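Side-chain contact in tRNA (guanine(26)-N(2))-dimethyltransferase (Pyrococcus horikoshii, PDB 2DUL), which probably transfers two methyl groups from S-adenosyl-L-methionine to the N2 atom of guanosine 26 in a number of tRNAs: residues Arg89-Met92 with Leu93-Gly97. Sequence-based numbering, arbitrary orientation.
Sequences RNVM and LNFDG
The N94 amide folds back on its own helix and donates from ND2 to O of N90 at 2.7 Å. The bond is moderately bent, with an N-H...O angle of 144°, and ND2 stands 26° off the carbonyl plane. CG of N94 lies beside its backbone N (chi1 -65°), which turns the amide back toward the preceding turn. O of N90 also takes a weak bond from N of L93. ND2 has a second acceptor, O of K12, and so ties this part of the chain to strand 11-15.

O of V91 likewise has two donors. N of N94 reaches it at 3.0 Å from well above the carbonyl plane. N of F95 adds a weak bond at 2.9 Å. These bonds, i to i+3 from N94 and i to i+4 from F95, hold the chain where it passes from helix to loop. The same oxygen sits at the edge of the F95 ring, in its plane, 3.3 Å from CD2. V91 CG1 approaches the same CD2 at 4.1 Å from off the plane, and the two side chains cross obliquely. Bends at chi2 and chi3 bring the methyl end of M92 back to the backbone carbonyls ahead of it. CE of M92 lies 3.2 Å from O of G97 and 3.5 Å from O of F95.

The contact spans the last part of helix 81-94 and the loop residues that follow it, in a class I-like methyltransferase. N90 bonds through OD1 to N of L14 and through ND2 to O of T58, while L93 lies on L14 of strand 11-15. V91 packs on I114 and I116 of strand 113-118, and F95 spans I114 and A66 and L67 of helix 60-68.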
# COMPACT_ATOMS: atom_id res chain seq x y z
N ARG A 89 -25.20 -12.77 -2.37
CA ARG A 89 -25.48 -13.76 -1.33
C ARG A 89 -24.76 -13.43 -0.03
O ARG A 89 -25.36 -13.45 1.05
CB ARG A 89 -25.05 -15.15 -1.80
CG ARG A 89 -25.70 -15.59 -3.10
CD ARG A 89 -25.42 -17.06 -3.38
NE ARG A 89 -25.86 -17.91 -2.28
CZ ARG A 89 -25.88 -19.24 -2.32
NH1 ARG A 89 -26.30 -19.93 -1.26
NH2 ARG A 89 -25.49 -19.87 -3.41
N ASN A 90 -23.47 -13.11 -0.12
CA ASN A 90 -22.71 -12.81 1.08
C ASN A 90 -23.17 -11.54 1.77
O ASN A 90 -23.14 -11.46 3.00
CB ASN A 90 -21.21 -12.73 0.76
CG ASN A 90 -20.63 -14.10 0.45
OD1 ASN A 90 -21.10 -15.11 0.97
ND2 ASN A 90 -19.59 -14.14 -0.38
N VAL A 91 -23.61 -10.55 1.00
CA VAL A 91 -24.09 -9.32 1.62
C VAL A 91 -25.34 -9.62 2.43
O VAL A 91 -25.48 -9.17 3.56
CB VAL A 91 -24.39 -8.24 0.55
CG1 VAL A 91 -25.20 -7.10 1.16
CG2 VAL A 91 -23.09 -7.70 -0.01
N MET A 92 -26.25 -10.41 1.86
CA MET A 92 -27.48 -10.75 2.56
C MET A 92 -27.25 -11.71 3.72
O MET A 92 -28.14 -11.94 4.54
CB MET A 92 -28.50 -11.32 1.58
CG MET A 92 -28.99 -10.27 0.59
SD MET A 92 -29.18 -8.65 1.40
CE MET A 92 -30.67 -8.92 2.38
N LEU A 93 -26.05 -12.28 3.78
CA LEU A 93 -25.71 -13.19 4.86
C LEU A 93 -25.27 -12.38 6.07
O LEU A 93 -25.24 -12.88 7.19
CB LEU A 93 -24.57 -14.12 4.41
CG LEU A 93 -24.14 -15.23 5.38
CD1 LEU A 93 -25.34 -16.11 5.71
CD2 LEU A 93 -23.02 -16.05 4.76
N ASN A 94 -24.94 -11.11 5.83
CA ASN A 94 -24.47 -10.23 6.90
C ASN A 94 -25.38 -9.04 7.18
O ASN A 94 -25.18 -8.33 8.17
CB ASN A 94 -23.07 -9.73 6.55
CG ASN A 94 -22.05 -10.85 6.51
OD1 ASN A 94 -21.52 -11.25 7.54
ND2 ASN A 94 -21.78 -11.37 5.32
N PHE A 95 -26.37 -8.82 6.33
CA PHE A 95 -27.29 -7.71 6.49
C PHE A 95 -28.73 -8.15 6.23
O PHE A 95 -28.97 -9.09 5.46
CB PHE A 95 -26.92 -6.58 5.53
CG PHE A 95 -25.58 -5.96 5.80
CD1 PHE A 95 -25.45 -4.93 6.72
CD2 PHE A 95 -24.44 -6.43 5.15
CE1 PHE A 95 -24.20 -4.38 6.99
CE2 PHE A 95 -23.19 -5.88 5.41
CZ PHE A 95 -23.07 -4.85 6.34
N ASP A 96 -29.67 -7.48 6.87
CA ASP A 96 -31.09 -7.78 6.67
C ASP A 96 -31.64 -6.72 5.73
O ASP A 96 -30.94 -5.77 5.38
CB ASP A 96 -31.84 -7.73 8.00
CG ASP A 96 -31.38 -8.79 8.98
OD1 ASP A 96 -31.31 -9.98 8.58
OD2 ASP A 96 -31.08 -8.44 10.14
N GLY A 97 -32.89 -6.88 5.31
CA GLY A 97 -33.48 -5.90 4.42
C GLY A 97 -33.73 -6.40 3.01
O GLY A 97 -33.55 -7.58 2.71